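Local coordinates for protein diaminopimelate decarboxylase (Helicobacter pylori, PDB 2QGH) that catalyses the pyridoxal-phosphate-dependent decarboxylation of meso-diaminopimelate to L-lysine, the last step of lysine biosynthesis, at residues 65-70 against 376-381; 285-290 against 372-377; 138-143 against 194-199. All blocks are in the same frame, centred on the assembly; numbering follows the deposited sequence.

Contact 1 (65-70 against 376-381). With LYS (lysine), chain C; PLP (pyridoxal-5'-phosphate), chain B.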
loop_
_atom_site.group_PDB
_atom_site.type_symbol
_atom_site.label_atom_id
_atom_site.label_comp_id
_atom_site.label_asym_id
_atom_site.label_seq_id
_atom_site.Cartn_x
_atom_site.Cartn_y
_atom_site.Cartn_z
ATOM N N LEU A 65 17.419 2.163 3.281
ATOM C CA LEU A 65 16.459 1.501 4.169
ATOM C C LEU A 65 15.073 1.276 3.578
ATOM O O LEU A 65 14.434 0.261 3.852
ATOM C CB LEU A 65 16.346 2.265 5.496
ATOM C CG LEU A 65 17.413 1.946 6.559
ATOM C CD1 LEU A 65 18.803 2.191 5.995
ATOM C CD2 LEU A 65 17.181 2.798 7.808
ATOM N N LYS A 66 14.611 2.222 2.772
ATOM C CA LYS A 66 13.311 2.099 2.130
ATOM C C LYS A 66 13.127 0.708 1.520
ATOM O O LYS A 66 12.011 0.204 1.452
ATOM C CB LYS A 66 13.176 3.162 1.043
ATOM C CG LYS A 66 14.275 3.098 -0.011
ATOM C CD LYS A 66 14.176 4.254 -0.980
ATOM C CE LYS A 66 14.387 5.583 -0.260
ATOM N NZ LYS A 66 15.744 5.671 0.349
ATOM N N ALA A 67 14.214 0.079 1.075
ATOM C CA ALA A 67 14.112 -1.260 0.486
ATOM C C ALA A 67 13.600 -2.251 1.528
ATOM O O ALA A 67 12.651 -2.999 1.282
ATOM C CB ALA A 67 15.465 -1.716 -0.046
ATOM N N ASN A 68 14.241 -2.244 2.694
ATOM C CA ASN A 68 13.874 -3.112 3.804
ATOM C C ASN A 68 14.585 -2.578 5.041
ATOM O O ASN A 68 15.810 -2.557 5.092
ATOM C CB ASN A 68 14.309 -4.556 3.541
ATOM C CG ASN A 68 13.589 -5.544 4.438
ATOM O OD1 ASN A 68 13.459 -5.319 5.634
ATOM N ND2 ASN A 68 13.120 -6.642 3.862
ATOM N N SER A 69 13.806 -2.146 6.027
ATOM C CA SER A 69 14.341 -1.564 7.253
ATOM C C SER A 69 14.281 -2.463 8.478
ATOM O O SER A 69 14.454 -1.975 9.601
ATOM C CB SER A 69 13.593 -0.271 7.583
ATOM O OG SER A 69 13.755 0.681 6.558
ATOM N N ASN A 70 14.034 -3.757 8.287
ATOM C CA ASN A 70 13.965 -4.654 9.432
ATOM C C ASN A 70 15.224 -4.509 10.308
ATOM O O ASN A 70 16.361 -4.549 9.822
ATOM C CB ASN A 70 13.759 -6.101 8.967
ATOM C CG ASN A 70 13.759 -7.094 10.119
ATOM O OD1 ASN A 70 14.819 -7.535 10.574
ATOM N ND2 ASN A 70 12.572 -7.440 10.604
ATOM N N GLY A 376 12.502 -9.403 -1.207
ATOM C CA GLY A 376 13.194 -8.819 -0.070
ATOM C C GLY A 376 13.271 -7.301 -0.107
ATOM O O GLY A 376 13.553 -6.652 0.900
ATOM N N ALA A 377 13.008 -6.720 -1.270
ATOM C CA ALA A 377 13.059 -5.272 -1.402
ATOM C C ALA A 377 11.688 -4.738 -1.744
ATOM O O ALA A 377 11.012 -5.267 -2.625
ATOM C CB ALA A 377 14.045 -4.881 -2.481
ATOM N N TYR A 378 11.277 -3.687 -1.040
ATOM C CA TYR A 378 9.983 -3.066 -1.274
ATOM C C TYR A 378 8.883 -4.101 -1.191
ATOM O O TYR A 378 7.863 -4.009 -1.871
ATOM C CB TYR A 378 9.982 -2.368 -2.635
ATOM C CG TYR A 378 11.134 -1.395 -2.763
ATOM C CD1 TYR A 378 11.192 -0.248 -1.970
ATOM C CD2 TYR A 378 12.202 -1.654 -3.625
ATOM C CE1 TYR A 378 12.291 0.618 -2.027
ATOM C CE2 TYR A 378 13.305 -0.795 -3.693
ATOM C CZ TYR A 378 13.345 0.336 -2.890
ATOM O OH TYR A 378 14.433 1.180 -2.935
ATOM N N GLY A 379 9.113 -5.096 -0.345
ATOM C CA GLY A 379 8.128 -6.136 -0.129
ATOM C C GLY A 379 7.359 -5.758 1.120
ATOM O O GLY A 379 6.384 -5.013 1.056
ATOM N N SER A 380 7.809 -6.232 2.272
ATOM C CA SER A 380 7.121 -5.915 3.512
ATOM C C SER A 380 7.192 -4.436 3.916
ATOM O O SER A 380 6.431 -3.996 4.769
ATOM C CB SER A 380 7.669 -6.775 4.648
ATOM O OG SER A 380 8.819 -6.182 5.202
ATOM N N SER A 381 8.092 -3.663 3.317
ATOM C CA SER A 381 8.197 -2.248 3.675
ATOM C C SER A 381 7.048 -1.405 3.115
ATOM O O SER A 381 6.826 -0.286 3.563
ATOM C CB SER A 381 9.537 -1.669 3.216
ATOM O OG SER A 381 9.609 -1.599 1.809
HETATM N N LYS C . 9.028 1.080 -4.275
HETATM C CA LYS C . 9.636 0.894 -5.629
HETATM C C LYS C . 9.578 -0.577 -6.041
HETATM O O LYS C . 8.856 -1.332 -5.359
HETATM C CB LYS C . 11.092 1.392 -5.621
HETATM C CG LYS C . 11.211 2.893 -5.396
HETATM C CD LYS C . 12.620 3.321 -5.030
HETATM C CE LYS C . 12.670 4.835 -4.839
HETATM N NZ LYS C . 13.972 5.361 -4.307
HETATM O OXT LYS C . 10.243 -0.959 -7.029
HETATM N N1 PLP B . 18.835 6.524 -3.038
HETATM C C2 PLP B . 17.739 7.380 -3.270
HETATM C C2A PLP B . 17.861 8.836 -3.049
HETATM C C3 PLP B . 16.487 6.784 -3.701
HETATM O O3 PLP B . 15.374 7.572 -3.927
HETATM C C4 PLP B . 16.384 5.407 -3.891
HETATM C C4A PLP B . 15.147 4.956 -4.586
HETATM C C5 PLP B . 17.476 4.562 -3.645
HETATM C C6 PLP B . 18.739 5.139 -3.236
HETATM C C5A PLP B . 17.442 3.096 -3.567
HETATM O O4P PLP B . 17.491 2.569 -4.874
HETATM P P PLP B . 17.446 1.127 -5.121
HETATM O O1P PLP B . 16.591 0.217 -4.186
HETATM O O2P PLP B . 18.978 0.702 -5.049
HETATM O O3P PLP B . 16.853 0.968 -6.574
HETATM O O HOH W 1 10.809 -5.080 2.099
#

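Contact 2 (285-290 against 372-377)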
loop_
_atom_site.group_PDB
_atom_site.type_symbol
_atom_site.label_atom_id
_atom_site.label_comp_id
_atom_site.label_asym_id
_atom_site.label_seq_id
_atom_site.Cartn_x
_atom_site.Cartn_y
_atom_site.Cartn_z
ATOM N N VAL A 285 19.023 -6.393 -0.896
ATOM C CA VAL A 285 18.091 -7.295 -0.232
ATOM C C VAL A 285 17.069 -8.062 -1.060
ATOM O O VAL A 285 16.532 -9.063 -0.590
ATOM C CB VAL A 285 17.294 -6.543 0.872
ATOM C CG1 VAL A 285 18.223 -6.069 1.957
ATOM C CG2 VAL A 285 16.553 -5.359 0.262
ATOM N N ALA A 286 16.780 -7.608 -2.272
ATOM C CA ALA A 286 15.784 -8.289 -3.088
ATOM C C ALA A 286 15.845 -9.824 -3.020
ATOM O O ALA A 286 14.977 -10.463 -2.416
ATOM C CB ALA A 286 15.889 -7.829 -4.534
ATOM N N GLU A 287 16.877 -10.404 -3.624
ATOM C CA GLU A 287 17.034 -11.851 -3.685
ATOM C C GLU A 287 16.972 -12.628 -2.365
ATOM O O GLU A 287 16.432 -13.738 -2.331
ATOM C CB GLU A 287 18.333 -12.199 -4.431
ATOM C CG GLU A 287 18.681 -13.691 -4.417
ATOM C CD GLU A 287 19.965 -14.030 -5.182
ATOM O OE1 GLU A 287 20.985 -13.331 -4.985
ATOM O OE2 GLU A 287 19.955 -15.009 -5.969
ATOM N N SER A 288 17.502 -12.061 -1.285
ATOM C CA SER A 288 17.522 -12.754 0.008
ATOM C C SER A 288 16.156 -13.008 0.634
ATOM O O SER A 288 16.024 -13.838 1.533
ATOM C CB SER A 288 18.371 -11.975 1.022
ATOM O OG SER A 288 17.623 -10.939 1.642
ATOM N N GLY A 289 15.146 -12.287 0.171
ATOM C CA GLY A 289 13.823 -12.448 0.741
ATOM C C GLY A 289 12.810 -13.147 -0.137
ATOM O O GLY A 289 12.743 -12.922 -1.345
ATOM N N GLU A 290 12.021 -14.013 0.485
ATOM C CA GLU A 290 10.990 -14.737 -0.228
ATOM C C GLU A 290 9.693 -14.802 0.561
ATOM O O GLU A 290 9.699 -14.880 1.790
ATOM C CB GLU A 290 11.486 -16.135 -0.584
ATOM C CG GLU A 290 12.513 -16.077 -1.697
ATOM C CD GLU A 290 12.917 -17.432 -2.221
ATOM O OE1 GLU A 290 13.458 -17.485 -3.350
ATOM O OE2 GLU A 290 12.703 -18.435 -1.505
ATOM N N ILE A 372 7.206 -16.853 -3.437
ATOM C CA ILE A 372 7.253 -15.789 -4.430
ATOM C C ILE A 372 8.654 -15.250 -4.244
ATOM O O ILE A 372 9.011 -14.817 -3.150
ATOM C CB ILE A 372 6.227 -14.686 -4.132
ATOM C CG1 ILE A 372 4.811 -15.275 -4.187
ATOM C CG2 ILE A 372 6.373 -13.555 -5.133
ATOM C CD1 ILE A 372 3.708 -14.268 -3.885
ATOM N N GLU A 373 9.441 -15.279 -5.314
ATOM C CA GLU A 373 10.846 -14.869 -5.268
ATOM C C GLU A 373 11.234 -13.387 -5.334
ATOM O O GLU A 373 10.475 -12.539 -5.803
ATOM C CB GLU A 373 11.610 -15.642 -6.354
ATOM C CG GLU A 373 11.958 -17.083 -5.959
ATOM C CD GLU A 373 12.451 -17.935 -7.127
ATOM O OE1 GLU A 373 13.206 -17.421 -7.979
ATOM O OE2 GLU A 373 12.094 -19.131 -7.181
ATOM N N LYS A 374 12.441 -13.104 -4.849
ATOM C CA LYS A 374 13.021 -11.759 -4.845
ATOM C C LYS A 374 12.096 -10.671 -4.315
ATOM O O LYS A 374 11.965 -9.604 -4.926
ATOM C CB LYS A 374 13.479 -11.382 -6.261
ATOM C CG LYS A 374 14.387 -12.402 -6.914
ATOM C CD LYS A 374 14.874 -11.915 -8.263
ATOM C CE LYS A 374 15.622 -13.018 -9.007
ATOM N NZ LYS A 374 16.753 -13.527 -8.203
ATOM N N VAL A 375 11.475 -10.943 -3.171
ATOM C CA VAL A 375 10.553 -10.011 -2.532
ATOM C C VAL A 375 11.172 -9.362 -1.296
ATOM O O VAL A 375 10.453 -8.836 -0.442
ATOM C CB VAL A 375 9.258 -10.723 -2.096
ATOM C CG1 VAL A 375 8.575 -11.333 -3.292
ATOM C CG2 VAL A 375 9.579 -11.789 -1.062
ATOM N N GLY A 376 12.502 -9.403 -1.207
ATOM C CA GLY A 376 13.194 -8.819 -0.070
ATOM C C GLY A 376 13.271 -7.301 -0.107
ATOM O O GLY A 376 13.553 -6.652 0.900
ATOM N N ALA A 377 13.008 -6.720 -1.270
ATOM C CA ALA A 377 13.059 -5.272 -1.402
ATOM C C ALA A 377 11.688 -4.738 -1.744
ATOM O O ALA A 377 11.012 -5.267 -2.625
ATOM C CB ALA A 377 14.045 -4.881 -2.481
HETATM O O HOH W 2 14.776 -14.894 -3.805
#

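Contact 3 (138-143 against 194-199)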
loop_
_atom_site.group_PDB
_atom_site.type_symbol
_atom_site.label_atom_id
_atom_site.label_comp_id
_atom_site.label_asym_id
_atom_site.label_seq_id
_atom_site.Cartn_x
_atom_site.Cartn_y
_atom_site.Cartn_z
ATOM N N THR A 138 15.626 26.528 5.125
ATOM C CA THR A 138 14.977 26.013 6.317
ATOM C C THR A 138 16.015 25.371 7.224
ATOM O O THR A 138 16.024 25.599 8.436
ATOM C CB THR A 138 13.905 24.984 5.945
ATOM O OG1 THR A 138 12.961 25.597 5.061
ATOM C CG2 THR A 138 13.178 24.495 7.182
ATOM N N ILE A 139 16.893 24.573 6.629
ATOM C CA ILE A 139 17.946 23.906 7.378
ATOM C C ILE A 139 18.862 24.949 8.021
ATOM O O ILE A 139 19.256 24.817 9.186
ATOM C CB ILE A 139 18.781 23.000 6.456
ATOM C CG1 ILE A 139 17.894 21.896 5.874
ATOM C CG2 ILE A 139 19.948 22.401 7.227
ATOM C CD1 ILE A 139 18.570 21.057 4.789
ATOM N N GLU A 140 19.194 25.987 7.258
ATOM C CA GLU A 140 20.062 27.043 7.754
ATOM C C GLU A 140 19.499 27.688 9.008
ATOM O O GLU A 140 20.214 27.886 9.993
ATOM C CB GLU A 140 20.259 28.130 6.701
ATOM C CG GLU A 140 21.324 29.133 7.098
ATOM C CD GLU A 140 21.360 30.331 6.188
ATOM O OE1 GLU A 140 22.382 31.050 6.177
ATOM O OE2 GLU A 140 20.354 30.561 5.489
ATOM N N THR A 141 18.217 28.030 8.964
ATOM C CA THR A 141 17.569 28.659 10.104
ATOM C C THR A 141 17.628 27.767 11.339
ATOM O O THR A 141 17.849 28.246 12.453
ATOM C CB THR A 141 16.093 28.975 9.790
ATOM O OG1 THR A 141 16.028 29.907 8.706
ATOM C CG2 THR A 141 15.401 29.570 11.005
ATOM N N ILE A 142 17.425 26.467 11.143
ATOM C CA ILE A 142 17.440 25.535 12.259
ATOM C C ILE A 142 18.863 25.310 12.759
ATOM O O ILE A 142 19.098 25.244 13.961
ATOM C CB ILE A 142 16.791 24.182 11.868
ATOM C CG1 ILE A 142 15.306 24.399 11.537
ATOM C CG2 ILE A 142 16.925 23.180 13.018
ATOM C CD1 ILE A 142 14.563 23.138 11.144
ATOM N N ALA A 143 19.812 25.208 11.836
ATOM C CA ALA A 143 21.203 24.998 12.213
ATOM C C ALA A 143 21.682 26.202 13.016
ATOM O O ALA A 143 22.384 26.069 14.024
ATOM C CB ALA A 143 22.060 24.824 10.968
ATOM N N SER A 194 26.903 31.111 3.702
ATOM C CA SER A 194 26.291 30.903 5.006
ATOM C C SER A 194 27.282 30.349 6.016
ATOM O O SER A 194 28.144 29.543 5.678
ATOM C CB SER A 194 25.094 29.959 4.886
ATOM O OG SER A 194 24.508 29.742 6.157
ATOM N N ALA A 195 27.146 30.789 7.261
ATOM C CA ALA A 195 28.021 30.351 8.337
ATOM C C ALA A 195 27.425 29.116 8.998
ATOM O O ALA A 195 28.041 28.497 9.875
ATOM C CB ALA A 195 28.176 31.472 9.362
ATOM N N PHE A 196 26.220 28.752 8.568
ATOM C CA PHE A 196 25.544 27.606 9.152
ATOM C C PHE A 196 25.324 26.447 8.194
ATOM O O PHE A 196 24.602 25.501 8.504
ATOM C CB PHE A 196 24.225 28.068 9.770
ATOM C CG PHE A 196 24.384 29.259 10.663
ATOM C CD1 PHE A 196 24.278 30.548 10.147
ATOM C CD2 PHE A 196 24.716 29.094 12.005
ATOM C CE1 PHE A 196 24.504 31.662 10.956
ATOM C CE2 PHE A 196 24.946 30.199 12.824
ATOM C CZ PHE A 196 24.839 31.485 12.300
ATOM N N LEU A 197 25.959 26.523 7.034
ATOM C CA LEU A 197 25.857 25.466 6.046
ATOM C C LEU A 197 27.261 25.162 5.571
ATOM O O LEU A 197 28.109 26.042 5.535
ATOM C CB LEU A 197 24.994 25.905 4.861
ATOM C CG LEU A 197 23.532 26.232 5.178
ATOM C CD1 LEU A 197 22.848 26.746 3.921
ATOM C CD2 LEU A 197 22.828 24.998 5.711
ATOM N N GLU A 198 27.502 23.909 5.219
ATOM C CA GLU A 198 28.805 23.483 4.735
ATOM C C GLU A 198 28.585 22.467 3.621
ATOM O O GLU A 198 28.422 21.274 3.878
ATOM C CB GLU A 198 29.610 22.866 5.884
ATOM C CG GLU A 198 30.953 22.271 5.479
ATOM C CD GLU A 198 31.740 21.733 6.671
ATOM O OE1 GLU A 198 31.147 21.020 7.512
ATOM O OE2 GLU A 198 32.956 22.016 6.768
ATOM N N PRO A 199 28.562 22.934 2.360
ATOM C CA PRO A 199 28.356 22.029 1.226
ATOM C C PRO A 199 29.559 21.111 1.081
ATOM O O PRO A 199 30.674 21.576 0.846
ATOM C CB PRO A 199 28.197 22.988 0.047
ATOM C CG PRO A 199 29.101 24.121 0.425
ATOM C CD PRO A 199 28.787 24.316 1.896
#

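Contact 1 (65-70 against 376-381)
Ala67 O is gripped by two donors: the backbone N of Tyr378 at 2.8 Å, lying on a carbonyl lone pair with an N-H...O angle of 162°, and a water that in turn accepts from Gly379 N and Ser381 N. One residue earlier, Ser381 OG donates to Lys66 O at 3.0 Å, almost end-on to the carbonyl. Asn68 ND2 reaches Gly376 O at 3.0 Å, with the acceptor in the plane of the amide. OD1 of the same amide takes the N-H of Asn70, an Asx turn that, together with the ND2 bond, fixes the rotation of the group.

The Tyr378 ring is sandwiched: Ala67 CA lies over one face toward the rim, 3.9 Å from the centroid, as a CH-pi contact, and CB of the bound lysine covers the centre of the opposite face. At the ring edge, Tyr378 OH gives a 2.7 Å hydrogen bond to O1P of the cofactor phosphate. Lys66 runs alongside the tyrosine, its CG 3.5 Å from Tyr378 OH; bends at chi3 (63°) and chi4 (62°) carry its NZ away to a salt bridge with Asp85. NZ of the bound lysine is 1.3 Å from C4A of PLP, an imine length. Lys66 is therefore displaced from the cofactor, to which it is probably joined in the resting enzyme. With Glu350 of the second subunit also binding the lysine, the site is composite; the NZ-C4A link is consistent with an external aldimine, as in other barrel-type PLP decarboxylases.

Contact 2 (285-290 against 372-377)
Val285 sends CG2 across to Gly376 O, 3.3 Å away, and to the methyl of Ala377, with Val285 CG2 to Ala377 CB at 3.7 Å. This branch reaches over because it stands between its own backbone N and carbonyl carbon, while CG1 is turned away from the carbonyl. Val375 repeats the choice from the other segment: its CG2 presses on Glu290 CA at 3.4 Å and also meets Gly289 O. Ala286 CB adds a contact with Ala377 CB.

The backbones draw close where two glycines, Gly289 and Gly376, face each other. Gly376 N donates to Ala286 O at 3.0 Å, in the carbonyl plane; the same oxygen also accepts from Gly289 N, which closes the type I turn of residues 286-289. Val375 N binds Gly289 O at 3.0 Å, but from above the carbonyl plane.

Glu290 has CG anti to its carbonyl carbon (chi1 -73°) and an extended chain, which lays it side by side with Glu373, both pointing the same way. Their carboxylate planes are 23° apart, and Glu290 OE1 comes within 4.4 Å of Glu373 OE2. A water joins Glu290 OE1 to Glu287 O and to Lys374 N. Lys374, bent only at its last torsion (chi4 -57°), crosses Glu287 obliquely and leaves its NZ 4.2 Å from Glu287 OE2, too far for a salt bridge.

Arg329 makes a salt bridge to Glu290 OE2 and a long, weak ion pair with Glu373 OE2. The two neighbouring carboxylates thus probably repel less than their spacing suggests, while the Glu287-Lys374 attraction is likely modest beside the backbone bonds and valine packing.

Contact 3 (138-143 against 194-199)
Ser194, just past the end of helix 181-193, gives its OG proton to Glu140 OE1. The bond measures 2.5 Å, very short, so its exact length is doubtful. Two torsions bring the groups together: Ser194 OG stands anti to its backbone N (chi1 179°), and Glu140 CG is likewise anti (chi1 -171°), with the rest of the glutamate chain extended. The hydroxyl works twice, since Ser194 OG also accepts from Phe196 N at 3.1 Å, forming an ST turn that shapes the approach to the next strand.

Phe196 meets the helix with its CB, which packs on Ala143 CB at 4.1 Å and lies near Glu140 O; its carbonyl oxygen also faces the Ala143 methyl. The ring then swings away, crossing the Glu140 chain at about a right angle, with OE1 near the plane at the ring's edge.

Leu197 comes last and spreads its two methyls over Glu140: CD1 touches Glu140 CB at 4.0 Å, whereas CD2 lies over Glu140 CA and reaches Ile139 CG2 at 4.2 Å.

The contact lies between the helical outer layer and the strands of the eight-stranded alpha/beta barrel. Helix 133-146 is set against the start of strand 197-203, with strand 150-155 joining that strand through backbone bonds and packing under Ile139 and Ala143. Trp190 of helix 181-193 touches Glu140, and Ile117 of helix 114-122 backs Ile139.

From the N terminus, residues 65-70, just after the first barrel strand, open the loop that contact 1 closes more than 300 residues later. Nested inside it, contact 3 forms wholly within the barrel, bringing helix 133-146 to the start of strand 197-203. Contact 2 opens after contact 3 has closed, where the chain leaves the barrel, and ties residues 285-290 to the end of strand 369-372 in the second sheet. Contacts 1 and 2 finish on one stretch, sharing Gly376 and Ala377, and touch through Ala67 and Val285; together they join the barrel to the beta domain. Contact 3 lies about 32 Å from contact 1, centre to centre.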